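Long-range contacts in acarbose Kinase Mak1 (Uncultured bacterium, PDB 6WB4), which phosphorylates the antidiabetic drug acarbose with ATP as a pfkB-family carbohydrate kinase, and so probably gives bacteria of the human microbiome resistance to the drug: residues B[157-162]-B[177-182]; B[250-255]-B[290-295]. All coordinates share one frame; numbering follows the deposited sequence.

Contact 1: residues B[157-162]-B[177-182]. With AC1 (4,6-dideoxy-4-{[(1S,4R,5S,6S)-4,5,6-trihydroxy-3-(hydroxymethyl)cyclohex-2-en-1-yl]amino}-alpha-D-glucopyranose), chain D.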
# COMPACT_ATOMS: atom_id res chain seq x y z
N VAL B 157 -6.32 -25.13 -8.55
CA VAL B 157 -5.58 -24.27 -9.45
C VAL B 157 -6.18 -22.88 -9.56
O VAL B 157 -7.30 -22.70 -10.05
CB VAL B 157 -5.50 -24.91 -10.85
CG1 VAL B 157 -4.88 -23.96 -11.84
CG2 VAL B 157 -4.72 -26.22 -10.79
N SER B 158 -5.42 -21.90 -9.09
CA SER B 158 -5.79 -20.50 -9.20
C SER B 158 -5.67 -20.11 -10.67
O SER B 158 -4.87 -20.69 -11.40
CB SER B 158 -4.91 -19.60 -8.31
OG SER B 158 -5.00 -19.99 -6.94
N ILE B 159 -6.46 -19.13 -11.09
CA ILE B 159 -6.51 -18.77 -12.49
C ILE B 159 -5.38 -17.82 -12.91
O ILE B 159 -5.62 -16.81 -13.57
CB ILE B 159 -7.89 -18.15 -12.87
CG1 ILE B 159 -8.26 -16.97 -11.97
CG2 ILE B 159 -8.97 -19.22 -12.84
CD1 ILE B 159 -9.66 -16.44 -12.24
N MSE B 160 -4.15 -18.16 -12.53
CA MSE B 160 -2.99 -17.55 -13.15
C MSE B 160 -2.96 -18.04 -14.58
O MSE B 160 -3.40 -19.15 -14.87
CB MSE B 160 -1.68 -17.92 -12.43
CG MSE B 160 -1.47 -17.33 -11.03
SE MSE B 160 -2.24 -15.57 -10.65
CE MSE B 160 -3.97 -16.16 -9.95
N ASN B 161 -2.43 -17.22 -15.49
CA ASN B 161 -2.49 -17.52 -16.91
C ASN B 161 -1.68 -18.76 -17.27
O ASN B 161 -2.09 -19.55 -18.13
CB ASN B 161 -2.01 -16.32 -17.72
CG ASN B 161 -2.22 -16.51 -19.21
OD1 ASN B 161 -3.14 -17.22 -19.64
ND2 ASN B 161 -1.38 -15.86 -20.00
N TRP B 162 -0.53 -18.94 -16.62
CA TRP B 162 0.32 -20.09 -16.89
C TRP B 162 -0.24 -21.35 -16.20
O TRP B 162 0.11 -22.47 -16.57
CB TRP B 162 1.76 -19.83 -16.44
CG TRP B 162 1.88 -19.35 -15.02
CD1 TRP B 162 1.94 -18.05 -14.60
CD2 TRP B 162 1.95 -20.15 -13.83
NE1 TRP B 162 2.06 -17.99 -13.24
CE2 TRP B 162 2.06 -19.27 -12.74
CE3 TRP B 162 1.94 -21.53 -13.59
CZ2 TRP B 162 2.16 -19.71 -11.42
CZ3 TRP B 162 2.03 -21.97 -12.28
CH2 TRP B 162 2.13 -21.07 -11.21
N THR B 177 -8.92 -32.41 -9.66
CA THR B 177 -8.58 -31.01 -9.78
C THR B 177 -9.77 -30.13 -9.41
O THR B 177 -10.92 -30.56 -9.52
CB THR B 177 -8.10 -30.70 -11.21
OG1 THR B 177 -9.06 -31.19 -12.16
CG2 THR B 177 -6.77 -31.39 -11.48
N SER B 178 -9.47 -28.92 -8.95
CA SER B 178 -10.51 -27.93 -8.71
C SER B 178 -10.01 -26.56 -9.15
O SER B 178 -8.80 -26.39 -9.38
CB SER B 178 -10.93 -27.92 -7.23
OG SER B 178 -9.84 -27.56 -6.39
N THR B 179 -10.92 -25.61 -9.29
CA THR B 179 -10.55 -24.24 -9.59
C THR B 179 -11.67 -23.28 -9.19
O THR B 179 -12.83 -23.67 -9.13
CB THR B 179 -10.23 -24.02 -11.10
OG1 THR B 179 -9.72 -22.70 -11.29
CG2 THR B 179 -11.48 -24.20 -11.95
N ASP B 180 -11.32 -22.03 -8.94
CA ASP B 180 -12.31 -21.04 -8.55
C ASP B 180 -12.33 -19.92 -9.59
O ASP B 180 -11.42 -19.09 -9.64
CB ASP B 180 -12.00 -20.48 -7.16
CG ASP B 180 -13.12 -19.62 -6.60
OD1 ASP B 180 -14.02 -19.22 -7.37
OD2 ASP B 180 -13.08 -19.32 -5.39
N LEU B 181 -13.37 -19.89 -10.40
CA LEU B 181 -13.45 -18.95 -11.52
C LEU B 181 -13.76 -17.52 -11.06
O LEU B 181 -13.60 -16.57 -11.82
CB LEU B 181 -14.53 -19.41 -12.50
CG LEU B 181 -14.23 -20.78 -13.09
CD1 LEU B 181 -15.29 -21.16 -14.08
CD2 LEU B 181 -12.87 -20.75 -13.78
N HIS B 182 -14.15 -17.39 -9.79
CA HIS B 182 -14.55 -16.10 -9.22
C HIS B 182 -15.60 -15.42 -10.08
O HIS B 182 -16.48 -16.08 -10.63
CB HIS B 182 -13.32 -15.21 -9.04
CG HIS B 182 -12.27 -15.85 -8.19
ND1 HIS B 182 -12.44 -16.07 -6.84
CD2 HIS B 182 -11.05 -16.35 -8.50
CE1 HIS B 182 -11.36 -16.67 -6.35
NE2 HIS B 182 -10.51 -16.85 -7.34
C1 AC1 D . -9.98 -12.87 -11.63
O2 AC1 D . -11.76 -11.27 -12.03
C2 AC1 D . -11.12 -12.07 -11.02
C4A AC1 D . -10.12 -9.65 -4.40
C3 AC1 D . -10.64 -11.17 -9.88
O3 AC1 D . -11.80 -10.70 -9.18
C4 AC1 D . -9.70 -11.89 -8.91
N4A AC1 D . -8.91 -10.91 -8.19
C5 AC1 D . -8.76 -12.90 -9.57
O5 AC1 D . -9.39 -13.66 -10.59
C6 AC1 D . -8.22 -13.90 -8.55
C1B AC1 D . -9.52 -10.12 -7.13
C2B AC1 D . -8.45 -9.49 -6.22
O2B AC1 D . -7.14 -9.88 -6.63
C3B AC1 D . -8.65 -9.84 -4.74
O3B AC1 D . -7.82 -9.01 -3.91
O4 AC1 D . -10.36 -9.72 -2.99
C5B AC1 D . -10.78 -10.79 -5.10
C7B AC1 D . -10.54 -10.96 -6.39
C6B AC1 D . -11.68 -11.77 -4.37
O6B AC1 D . -11.30 -13.10 -4.76
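V157 and T179 meet where two neighbouring parallel strands, 152-157 and 176-180, run out into loops. Helix 163-172 links the strands in a beta-alpha-beta crossover of the ribokinase-like fold. V157 N donates to S178 O at 2.9 Å. The carbonyl of V157 is then taken by a side chain. T179 OG1 donates to V157 O at 2.7 Å and lies almost in line with the carbonyl bond. This reach depends on T179 holding OG1 anti to its own backbone nitrogen (chi1 -173°).

I159 is the next residue to face the second segment, and it is the centre of an inverse gamma turn. Its side chain crosses that of T179 at about a right angle. The CG2 branch lies 3.9 Å from T179 OG1 and also meets the CD2 methyl of L181 at 4.3 Å. The other branch goes towards the sugar. I159 CG1 sits between the backbone nitrogen and the carbonyl carbon (chi1 53°), and the chain beyond it is extended. I159 CD1 therefore touches both AC1, near O5, and the edge of the H182 ring, in its plane and 4.0 Å from CD2. F194 covers I159 and L181 from helix 192-195.

H182 stands where two sites join. Its ring meets C6 of AC1 obliquely, and its side chain is also close to a bound ATP and a calcium ion. D180 CG lies over one face of the ring, nearer its margin than its middle. D180 also fixes the backbone in an Asx turn: H182 N donates to D180 OD1 at 3.0 Å, coming from above the carboxylate plane, 40° out of it.

Contact 2: residues B[250-255]-B[290-295]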
# COMPACT_ATOMS: atom_id res chain seq x y z
N SER B 250 -28.76 -23.35 1.68
CA SER B 250 -29.04 -22.12 2.41
C SER B 250 -27.82 -21.69 3.21
O SER B 250 -27.07 -22.54 3.71
CB SER B 250 -30.24 -22.31 3.33
OG SER B 250 -31.33 -22.90 2.64
N PRO B 251 -27.60 -20.37 3.33
CA PRO B 251 -26.48 -19.89 4.14
C PRO B 251 -26.69 -20.28 5.60
O PRO B 251 -27.82 -20.53 6.01
CB PRO B 251 -26.51 -18.37 3.94
CG PRO B 251 -27.91 -18.07 3.54
CD PRO B 251 -28.42 -19.27 2.79
N ILE B 252 -25.62 -20.30 6.37
CA ILE B 252 -25.68 -20.86 7.72
C ILE B 252 -25.37 -19.81 8.78
O ILE B 252 -24.45 -19.01 8.62
CB ILE B 252 -24.70 -22.06 7.84
CG1 ILE B 252 -25.33 -23.31 7.21
CG2 ILE B 252 -24.33 -22.34 9.27
CD1 ILE B 252 -24.51 -24.56 7.37
N SER B 253 -26.16 -19.80 9.85
CA SER B 253 -25.98 -18.84 10.93
C SER B 253 -25.35 -19.46 12.18
O SER B 253 -25.89 -20.40 12.74
CB SER B 253 -27.33 -18.21 11.29
OG SER B 253 -27.26 -17.45 12.48
N ILE B 254 -24.23 -18.90 12.62
CA ILE B 254 -23.49 -19.41 13.78
C ILE B 254 -23.65 -18.52 15.02
O ILE B 254 -23.14 -17.39 15.06
CB ILE B 254 -21.98 -19.55 13.45
CG1 ILE B 254 -21.77 -20.36 12.16
CG2 ILE B 254 -21.21 -20.18 14.62
CD1 ILE B 254 -20.34 -20.38 11.70
N PRO B 255 -24.35 -19.04 16.05
CA PRO B 255 -24.59 -18.28 17.28
C PRO B 255 -23.29 -17.79 17.93
O PRO B 255 -22.35 -18.56 18.09
CB PRO B 255 -25.33 -19.28 18.17
CG PRO B 255 -26.02 -20.20 17.18
CD PRO B 255 -25.05 -20.33 16.04
N GLY B 290 -18.92 -26.86 3.08
CA GLY B 290 -18.53 -25.63 2.41
C GLY B 290 -19.26 -24.43 2.98
O GLY B 290 -18.64 -23.39 3.22
N ALA B 291 -20.57 -24.57 3.19
CA ALA B 291 -21.36 -23.48 3.77
C ALA B 291 -20.91 -23.11 5.18
O ALA B 291 -20.86 -21.92 5.52
CB ALA B 291 -22.84 -23.84 3.77
N VAL B 292 -20.57 -24.11 6.00
CA VAL B 292 -20.09 -23.87 7.37
C VAL B 292 -18.78 -23.09 7.32
O VAL B 292 -18.61 -22.09 8.04
CB VAL B 292 -19.90 -25.19 8.18
CG1 VAL B 292 -19.21 -24.91 9.51
CG2 VAL B 292 -21.24 -25.89 8.42
N GLY B 293 -17.85 -23.56 6.49
CA GLY B 293 -16.61 -22.84 6.26
C GLY B 293 -16.90 -21.40 5.87
O GLY B 293 -16.32 -20.48 6.44
N GLY B 294 -17.82 -21.21 4.92
CA GLY B 294 -18.23 -19.89 4.50
C GLY B 294 -18.78 -19.02 5.62
O GLY B 294 -18.40 -17.85 5.75
N ALA B 295 -19.67 -19.59 6.43
CA ALA B 295 -20.27 -18.84 7.54
C ALA B 295 -19.22 -18.41 8.56
O ALA B 295 -19.28 -17.30 9.11
CB ALA B 295 -21.33 -19.67 8.22
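I252 and I254 lie against helix 283-298 through its residues A291, V292 and A295. The contact between the segments is apolar. I252 CD1 reaches two helix residues at once, with V292 CG2 at 3.7 Å and A291 CB at 4.0 Å. The side chains of I252 and V292 pass each other at a slant. A295 lies one turn further along the helix, and its methyl meets both isoleucines. Its CB is 4.2 Å from I252 CG2 and 3.7 Å from I254 CD1. It also lies against the carbonyl oxygen of I252.

The torsions of I252 divide its branches between these partners. CG1 is placed beside the backbone nitrogen (chi1 -79°) and the chain beyond it is extended, which carries CD1 to A291 and V292. CG2 stays over A295. The residue between the isoleucines, S253, has its CB directed away from the helix, as expected for alternation in an extended chain.

Helix bonding sets the spacing of the methyls. A295 N donates to A291 O at 2.8 Å, so the two alanines stand one turn apart on the side facing the loop. Further out, helix 310-318 packs on V292 and I254. L313, L316 and L317 touch V292, and L316 also touches I254.

The nucleotide lies close by. P251 in the loop and G294 in the helix both touch ATP, and the A291 methyl is about 5 Å from it. The contact thus joins two elements of the ATP pocket, a loop after the edge strand 247-249 and helix 283-298, in the ribokinase-like fold of pfkB kinases.

How the contacts relate
Both segments of contact 1 come before those of contact 2 along the chain. Their centres are about 24 Å apart, and their nearest atoms about 11 Å; they do not touch. Contact 1 lies near the middle of the ten-stranded sheet, about 8 Å from the centre of the chain. Contact 2 lies about 17 Å from that centre; its first segment follows strand 247-249, the outermost strand on one side of the sheet within this chain. Bound ATP connects them: both contacts have residues that touch it. Contact 1 also borders the AC1 unit of the bound glycan and a calcium ion. Both therefore probably help to shape one active-site cleft: contact 1 at both the sugar and the nucleotide, contact 2 at the nucleotide.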